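Local coordinates for protein TASOR (Homo sapiens, PDB 6TL1) that serves, as part of the HUSH complex, to maintain epigenetic silencing by promoting SETDB1 and MORC2 recruitment, and is represented here by its pseudo-PARP domain, at residues E53-L58 against L68-A73; S95-L100 against G106-R111. All blocks are in the same frame, centred on the assembly; numbering follows the deposited sequence.

Interaction 1: residues E53-L58 against L68-A73; sequences EKRREL and LSESYA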
ATOM      1  N   GLU A  53       9.823  15.739   1.756  1.00 44.63           N
ATOM      2  CA  GLU A  53       9.240  17.019   2.145  1.00 49.11           C
ATOM      3  C   GLU A  53       8.041  16.814   3.067  1.00 47.23           C
ATOM      4  O   GLU A  53       7.916  17.485   4.098  1.00 47.31           O
ATOM      5  CB  GLU A  53       8.833  17.789   0.887  1.00 51.10           C
ATOM      6  CG  GLU A  53       8.054  19.067   1.120  1.00 59.01           C
ATOM      7  CD  GLU A  53       8.806  20.088   1.948  1.00 67.41           C
ATOM      8  OE1 GLU A  53       8.165  20.745   2.797  1.00 73.59           O
ATOM      9  OE2 GLU A  53      10.033  20.228   1.761  1.00 73.38           O
ATOM     10  N   LYS A  54       7.164  15.868   2.724  1.00 44.65           N
ATOM     11  CA  LYS A  54       5.983  15.613   3.546  1.00 42.59           C
ATOM     12  C   LYS A  54       6.376  15.150   4.938  1.00 38.61           C
ATOM     13  O   LYS A  54       5.798  15.593   5.935  1.00 40.40           O
ATOM     14  CB  LYS A  54       5.093  14.560   2.880  1.00 39.47           C
ATOM     15  CG  LYS A  54       3.916  14.086   3.737  1.00 35.04           C
ATOM     16  CD  LYS A  54       2.894  15.208   3.902  1.00 36.67           C
ATOM     17  CE  LYS A  54       1.666  14.713   4.677  1.00 39.47           C
ATOM     18  NZ  LYS A  54       0.635  15.780   4.878  1.00 36.37           N
ATOM     19  N   ARG A  55       7.394  14.295   5.033  1.00 37.01           N
ATOM     20  CA  ARG A  55       7.829  13.848   6.349  1.00 40.37           C
ATOM     21  C   ARG A  55       8.305  15.004   7.212  1.00 36.81           C
ATOM     22  O   ARG A  55       8.052  15.022   8.419  1.00 40.18           O
ATOM     23  CB  ARG A  55       8.936  12.798   6.250  1.00 39.47           C
ATOM     24  CG  ARG A  55       9.192  12.213   7.622  1.00 46.07           C
ATOM     25  CD  ARG A  55      10.591  11.752   7.829  1.00 59.46           C
ATOM     26  NE  ARG A  55      10.877  10.561   7.047  1.00 64.93           N
ATOM     27  CZ  ARG A  55      11.766  10.513   6.061  1.00 74.07           C
ATOM     28  NH1 ARG A  55      12.467  11.594   5.737  1.00 77.37           N
ATOM     29  NH2 ARG A  55      11.963   9.377   5.404  1.00 74.91           N
ATOM     30  N   ARG A  56       9.022  15.971   6.630  1.00 40.05           N
ATOM     31  CA  ARG A  56       9.471  17.076   7.464  1.00 42.61           C
ATOM     32  C   ARG A  56       8.315  18.003   7.827  1.00 41.00           C
ATOM     33  O   ARG A  56       8.342  18.637   8.889  1.00 42.32           O
ATOM     34  CB  ARG A  56      10.594  17.860   6.783  1.00 49.96           C
ATOM     35  CG  ARG A  56      11.886  17.063   6.575  1.00 52.96           C
ATOM     36  CD  ARG A  56      12.977  17.956   6.030  1.00 48.88           C
ATOM     37  NE  ARG A  56      13.626  18.668   7.114  1.00 52.47           N
ATOM     38  CZ  ARG A  56      14.594  19.551   6.943  1.00 49.79           C
ATOM     39  NH1 ARG A  56      15.137  20.148   7.994  1.00 53.58           N
ATOM     40  NH2 ARG A  56      15.018  19.839   5.718  1.00 51.13           N
ATOM     41  N   GLU A  57       7.299  18.112   6.972  1.00 40.30           N
ATOM     42  CA  GLU A  57       6.131  18.902   7.365  1.00 42.96           C
ATOM     43  C   GLU A  57       5.359  18.213   8.480  1.00 42.79           C
ATOM     44  O   GLU A  57       4.828  18.879   9.373  1.00 46.46           O
ATOM     45  CB  GLU A  57       5.205  19.172   6.177  1.00 44.96           C
ATOM     46  CG  GLU A  57       5.878  19.584   4.898  1.00 51.18           C
ATOM     47  CD  GLU A  57       4.883  19.999   3.830  1.00 53.46           C
ATOM     48  OE1 GLU A  57       3.681  19.687   3.982  1.00 56.83           O
ATOM     49  OE2 GLU A  57       5.302  20.637   2.838  1.00 52.55           O
ATOM     50  N   LEU A  58       5.293  16.882   8.454  1.00 41.06           N
ATOM     51  CA  LEU A  58       4.596  16.183   9.531  1.00 43.34           C
ATOM     52  C   LEU A  58       5.296  16.422  10.860  1.00 47.08           C
ATOM     53  O   LEU A  58       4.639  16.680  11.879  1.00 50.23           O
ATOM     54  CB  LEU A  58       4.488  14.687   9.228  1.00 43.40           C
ATOM     55  CG  LEU A  58       3.492  14.290   8.139  1.00 44.67           C
ATOM     56  CD1 LEU A  58       3.614  12.812   7.795  1.00 45.97           C
ATOM     57  CD2 LEU A  58       2.055  14.628   8.557  1.00 40.30           C
ATOM     58  N   LEU A  68       6.371   9.293  12.473  1.00 51.57           N
ATOM     59  CA  LEU A  68       7.170   9.616  11.303  1.00 52.53           C
ATOM     60  C   LEU A  68       7.804   8.380  10.677  1.00 53.87           C
ATOM     61  O   LEU A  68       8.462   8.494   9.636  1.00 53.16           O
ATOM     62  CB  LEU A  68       8.260  10.609  11.707  1.00 52.20           C
ATOM     63  CG  LEU A  68       7.729  11.974  12.142  1.00 52.90           C
ATOM     64  CD1 LEU A  68       8.864  12.816  12.671  1.00 55.73           C
ATOM     65  CD2 LEU A  68       7.023  12.664  10.988  1.00 51.36           C
ATOM     66  N   SER A  69       7.613   7.212  11.291  1.00 51.70           N
ATOM     67  CA  SER A  69       8.246   5.982  10.841  1.00 52.52           C
ATOM     68  C   SER A  69       7.786   5.588   9.440  1.00 47.47           C
ATOM     69  O   SER A  69       6.624   5.779   9.066  1.00 46.85           O
ATOM     70  CB  SER A  69       7.940   4.857  11.836  1.00 60.38           C
ATOM     71  OG  SER A  69       8.730   3.713  11.582  1.00 64.41           O
ATOM     72  N   GLU A  70       8.717   5.032   8.663  1.00 43.73           N
ATOM     73  CA  GLU A  70       8.450   4.424   7.361  1.00 43.09           C
ATOM     74  C   GLU A  70       8.025   2.967   7.508  1.00 38.63           C
ATOM     75  O   GLU A  70       8.603   2.221   8.296  1.00 42.63           O
ATOM     76  CB  GLU A  70       9.685   4.509   6.463  1.00 50.37           C
ATOM     77  CG  GLU A  70      10.056   5.923   6.065  1.00 58.32           C
ATOM     78  CD  GLU A  70      11.296   5.976   5.192  1.00 66.03           C
ATOM     79  OE1 GLU A  70      11.778   4.901   4.770  1.00 65.61           O
ATOM     80  OE2 GLU A  70      11.795   7.095   4.939  1.00 72.71           O
ATOM     81  N   SER A  71       7.010   2.564   6.754  1.00 37.65           N
ATOM     82  CA  SER A  71       6.637   1.153   6.650  1.00 42.86           C
ATOM     83  C   SER A  71       6.281   0.866   5.193  1.00 39.00           C
ATOM     84  O   SER A  71       6.481   1.707   4.310  1.00 36.39           O
ATOM     85  CB  SER A  71       5.519   0.790   7.642  1.00 40.41           C
ATOM     86  OG  SER A  71       4.410   1.638   7.487  1.00 43.49           O
ATOM     87  N   TYR A  72       5.820  -0.353   4.917  1.00 33.75           N
ATOM     88  CA  TYR A  72       5.560  -0.772   3.546  1.00 31.65           C
ATOM     89  C   TYR A  72       4.122  -1.253   3.390  1.00 36.87           C
ATOM     90  O   TYR A  72       3.530  -1.809   4.317  1.00 36.10           O
ATOM     91  CB  TYR A  72       6.521  -1.907   3.139  1.00 35.35           C
ATOM     92  CG  TYR A  72       7.975  -1.507   3.169  1.00 34.03           C
ATOM     93  CD1 TYR A  72       8.508  -0.694   2.166  1.00 37.55           C
ATOM     94  CD2 TYR A  72       8.823  -1.930   4.185  1.00 35.13           C
ATOM     95  CE1 TYR A  72       9.842  -0.327   2.168  1.00 38.46           C
ATOM     96  CE2 TYR A  72      10.179  -1.566   4.187  1.00 39.62           C
ATOM     97  CZ  TYR A  72      10.666  -0.748   3.173  1.00 41.30           C
ATOM     98  OH  TYR A  72      11.986  -0.344   3.137  1.00 45.76           O
ATOM     99  N   ALA A  73       3.559  -1.009   2.206  1.00 35.24           N
ATOM    100  CA  ALA A  73       2.247  -1.516   1.825  1.00 35.82           C
ATOM    101  C   ALA A  73       2.287  -1.884   0.350  1.00 36.51           C
ATOM    102  O   ALA A  73       3.224  -1.526  -0.374  1.00 36.67           O
ATOM    103  CB  ALA A  73       1.136  -0.493   2.096  1.00 33.02           C
TER
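Leu68 and Arg55 bury the most surface where helix 45-60 of the TASOR pseudo-PARP domain meets the chain leading into strand 71-77, an outermost strand of the five-stranded antiparallel sheet. The contact illustrates how a helix-to-strand connection can combine an apolar methyl contact with a salt bridge. The apolar part rests on one methyl group: Leu68 CD2 lies against the helix backbone, 3.6 Å from Arg55 O, and touches Leu58 CB at 3.7 Å. The two residues that receive it lie three positions apart, and Arg55 adds its aliphatic CG at 4.0 Å from the same Leu68 CD2.

Beyond CG the arginine serves a different purpose. Its CG stands anti to the backbone N (chi1 -171°), and a bend at chi3 turns the guanidinium over toward the loop, where it meets the extended side chain of Glu70. The Arg55 and Glu70 side chains cross at about a right angle, yet their flat ends lie only 16° apart, so the carboxylate approaches the guanidinium edge nearly coplanar with it. Both residues have some exposure to solvent. Within the fold, Glu70 also touches Lys133 of strand 126-134 and Phe51 of the helix. The bridge runs through a single pair, Arg55 NH2 to Glu70 OE2, whose modelled separation of 2.3 Å is doubtful as an exact length.

Interaction 2: residues S95-L100 against G106-R111; sequences SKITIL and GVYLSR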
ATOM      1  N   SER A  95      -8.897   2.760  -7.130  1.00 50.91           N
ATOM      2  CA  SER A  95      -9.473   1.628  -6.430  1.00 53.78           C
ATOM      3  C   SER A  95     -10.991   1.708  -6.498  1.00 57.00           C
ATOM      4  O   SER A  95     -11.567   2.773  -6.717  1.00 55.73           O
ATOM      5  CB  SER A  95      -9.019   1.587  -4.967  1.00 51.53           C
ATOM      6  OG  SER A  95      -9.757   0.607  -4.258  1.00 52.03           O
ATOM      7  N   LYS A  96     -11.644   0.565  -6.308  1.00 58.30           N
ATOM      8  CA  LYS A  96     -13.096   0.525  -6.218  1.00 57.79           C
ATOM      9  C   LYS A  96     -13.587   0.267  -4.803  1.00 53.73           C
ATOM     10  O   LYS A  96     -14.798   0.188  -4.580  1.00 57.09           O
ATOM     11  CB  LYS A  96     -13.661  -0.499  -7.207  1.00 62.00           C
ATOM     12  CG  LYS A  96     -13.404  -0.043  -8.640  1.00 70.39           C
ATOM     13  CD  LYS A  96     -14.504  -0.460  -9.591  1.00 75.53           C
ATOM     14  CE  LYS A  96     -14.450   0.386 -10.855  1.00 79.86           C
ATOM     15  NZ  LYS A  96     -15.576   1.374 -10.883  1.00 80.81           N
ATOM     16  N   ILE A  97     -12.672   0.126  -3.848  1.00 43.27           N
ATOM     17  CA  ILE A  97     -13.028  -0.070  -2.451  1.00 45.58           C
ATOM     18  C   ILE A  97     -13.670   1.194  -1.898  1.00 48.12           C
ATOM     19  O   ILE A  97     -13.263   2.319  -2.231  1.00 46.76           O
ATOM     20  CB  ILE A  97     -11.767  -0.459  -1.664  1.00 45.20           C
ATOM     21  CG1 ILE A  97     -11.107  -1.684  -2.306  1.00 45.20           C
ATOM     22  CG2 ILE A  97     -12.086  -0.728  -0.205  1.00 45.39           C
ATOM     23  CD1 ILE A  97      -9.747  -1.994  -1.718  1.00 43.51           C
ATOM     24  N   THR A  98     -14.688   1.020  -1.047  1.00 45.28           N
ATOM     25  CA  THR A  98     -15.411   2.138  -0.446  1.00 45.23           C
ATOM     26  C   THR A  98     -15.439   2.093   1.076  1.00 43.74           C
ATOM     27  O   THR A  98     -15.920   3.043   1.702  1.00 44.85           O
ATOM     28  CB  THR A  98     -16.854   2.170  -0.967  1.00 48.23           C
ATOM     29  OG1 THR A  98     -17.492   0.932  -0.651  1.00 49.28           O
ATOM     30  CG2 THR A  98     -16.881   2.349  -2.479  1.00 48.57           C
ATOM     31  N   ILE A  99     -14.894   1.041   1.683  1.00 44.41           N
ATOM     32  CA  ILE A  99     -15.142   0.740   3.088  1.00 43.20           C
ATOM     33  C   ILE A  99     -14.591   1.807   4.032  1.00 41.65           C
ATOM     34  O   ILE A  99     -15.168   2.050   5.098  1.00 42.81           O
ATOM     35  CB  ILE A  99     -14.570  -0.664   3.387  1.00 45.09           C
ATOM     36  CG1 ILE A  99     -15.096  -1.213   4.700  1.00 47.73           C
ATOM     37  CG2 ILE A  99     -13.054  -0.670   3.381  1.00 43.92           C
ATOM     38  CD1 ILE A  99     -14.567  -2.605   4.946  1.00 47.69           C
ATOM     39  N   LEU A 100     -13.474   2.453   3.681  1.00 35.55           N
ATOM     40  CA  LEU A 100     -12.845   3.452   4.542  1.00 38.06           C
ATOM     41  C   LEU A 100     -13.061   4.876   4.043  1.00 39.14           C
ATOM     42  O   LEU A 100     -12.488   5.821   4.603  1.00 44.84           O
ATOM     43  CB  LEU A 100     -11.344   3.181   4.665  1.00 41.05           C
ATOM     44  CG  LEU A 100     -10.893   1.849   5.268  1.00 41.43           C
ATOM     45  CD1 LEU A 100      -9.375   1.804   5.353  1.00 41.17           C
ATOM     46  CD2 LEU A 100     -11.544   1.581   6.642  1.00 37.17           C
ATOM     47  N   GLY A 106      -9.211   9.261  -1.755  1.00 40.35           N
ATOM     48  CA  GLY A 106      -8.038   8.664  -1.153  1.00 39.61           C
ATOM     49  C   GLY A 106      -7.555   7.508  -1.999  1.00 40.84           C
ATOM     50  O   GLY A 106      -8.148   7.170  -3.026  1.00 42.78           O
ATOM     51  N   VAL A 107      -6.451   6.910  -1.567  1.00 39.77           N
ATOM     52  CA  VAL A 107      -5.865   5.773  -2.261  1.00 39.70           C
ATOM     53  C   VAL A 107      -5.796   4.604  -1.293  1.00 36.29           C
ATOM     54  O   VAL A 107      -5.495   4.780  -0.108  1.00 38.09           O
ATOM     55  CB  VAL A 107      -4.482   6.122  -2.856  1.00 40.68           C
ATOM     56  CG1 VAL A 107      -4.602   7.390  -3.728  1.00 41.31           C
ATOM     57  CG2 VAL A 107      -3.429   6.316  -1.770  1.00 37.13           C
ATOM     58  N   TYR A 108      -6.100   3.414  -1.793  1.00 33.38           N
ATOM     59  CA  TYR A 108      -6.166   2.208  -0.977  1.00 38.10           C
ATOM     60  C   TYR A 108      -4.944   1.331  -1.236  1.00 34.80           C
ATOM     61  O   TYR A 108      -4.615   1.053  -2.391  1.00 35.85           O
ATOM     62  CB  TYR A 108      -7.440   1.426  -1.292  1.00 37.33           C
ATOM     63  CG  TYR A 108      -8.700   1.928  -0.626  1.00 38.74           C
ATOM     64  CD1 TYR A 108      -9.060   1.465   0.631  1.00 34.94           C
ATOM     65  CD2 TYR A 108      -9.550   2.824  -1.269  1.00 39.57           C
ATOM     66  CE1 TYR A 108     -10.195   1.888   1.243  1.00 32.50           C
ATOM     67  CE2 TYR A 108     -10.717   3.255  -0.658  1.00 40.99           C
ATOM     68  CZ  TYR A 108     -11.030   2.782   0.600  1.00 39.37           C
ATOM     69  OH  TYR A 108     -12.181   3.172   1.246  1.00 38.18           O
ATOM     70  N   LEU A 109      -4.288   0.883  -0.171  1.00 35.04           N
ATOM     71  CA  LEU A 109      -3.169  -0.051  -0.271  1.00 35.86           C
ATOM     72  C   LEU A 109      -3.400  -1.237   0.659  1.00 34.83           C
ATOM     73  O   LEU A 109      -3.950  -1.077   1.746  1.00 33.41           O
ATOM     74  CB  LEU A 109      -1.820   0.636   0.082  1.00 33.70           C
ATOM     75  CG  LEU A 109      -1.370   1.801  -0.807  1.00 33.07           C
ATOM     76  CD1 LEU A 109      -0.091   2.418  -0.316  1.00 28.70           C
ATOM     77  CD2 LEU A 109      -1.128   1.258  -2.206  1.00 31.37           C
ATOM     78  N   SER A 110      -2.958  -2.430   0.231  1.00 33.81           N
ATOM     79  CA  SER A 110      -3.073  -3.627   1.066  1.00 37.26           C
ATOM     80  C   SER A 110      -2.038  -3.601   2.179  1.00 35.31           C
ATOM     81  O   SER A 110      -0.872  -3.259   1.962  1.00 35.47           O
ATOM     82  CB  SER A 110      -2.863  -4.910   0.254  1.00 38.56           C
ATOM     83  OG  SER A 110      -3.963  -5.241  -0.559  1.00 38.36           O
ATOM     84  N   ARG A 111      -2.476  -3.970   3.377  1.00 32.44           N
ATOM     85  CA  ARG A 111      -1.572  -4.144   4.509  1.00 36.20           C
ATOM     86  C   ARG A 111      -0.728  -5.409   4.362  1.00 36.10           C
ATOM     87  O   ARG A 111       0.398  -5.473   4.875  1.00 36.05           O
ATOM     88  CB  ARG A 111      -2.389  -4.205   5.804  1.00 37.66           C
ATOM     89  CG  ARG A 111      -1.653  -4.664   7.045  1.00 44.72           C
ATOM     90  CD  ARG A 111      -2.391  -4.267   8.319  1.00 48.61           C
ATOM     91  NE  ARG A 111      -1.835  -4.938   9.496  1.00 52.62           N
ATOM     92  CZ  ARG A 111      -2.478  -5.099  10.654  1.00 51.05           C
ATOM     93  NH1 ARG A 111      -3.713  -4.641  10.804  1.00 49.69           N
ATOM     94  NH2 ARG A 111      -1.883  -5.723  11.666  1.00 47.66           N
TER
HETATM   95  O   HOH W   1      -8.646   5.018  -5.091  1.00 43.46           O
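Tyr108 projects from strand 107-110 into the curve of residues 95-100, and Ile97 crosses one face of its ring obliquely. Ile97 CB sits 3.8 Å from the ring centroid and only 2° off the ring normal, a CH-pi contact. Ile97 CG2 is anti to the backbone N, with CG1 beside that nitrogen (chi1 -55°); this places CG2 over the CE1 side of the ring, 3.5 Å from Tyr108 CE1. Ile97 O lies on the same side of the ring plane but out past the other edge, 3.1 Å from Tyr108 CE2.

The phenol end shows how a buried aromatic can be held by loop backbone. Leu100 N lies in the ring plane, at its edge, and donates to Tyr108 OH over 2.8 Å with a somewhat bent angle of 140°. The hydroxyl is also hydrogen-bonded to the carbonyl of Gly101, so two consecutive residues grip one oxygen. Leu100 CB packs obliquely beside Tyr108 CE1 at 3.8 Å.

Near the root of the ring, Ser95 opens an ST turn, its OG accepting from Ile97 N at 3.0 Å, and a water links Ser95 N to Gly106 O.

Strand 107-110 is an outermost strand of the four-stranded mixed sheet and pairs antiparallel with strand 181-184; Tyr183 from that strand meets the Tyr108 ring, Gln181 touches both Ile97 and Tyr108, and Tyr177 of helix 176-179 packs on Ile97.

Overall arrangement
Interactions 1 and 2 follow one another along the chain, the first closing before the second opens, and their centres lie 19 Å apart. They nevertheless meet, because strands 71-77 and 107-110, outermost strands of the five-stranded and four-stranded sheets respectively, touch, with a backbone hydrogen bond between Ser110 and Phe74. Ala73 CB packs 3.4 Å from Ser110 O and 3.8 Å from Leu109 CB. One contact thus fastens a helix to the approach of its strand, while the other wraps a loop round a strand tyrosine nearer the middle, their centres about 14 and 9 Å respectively from that of the chain.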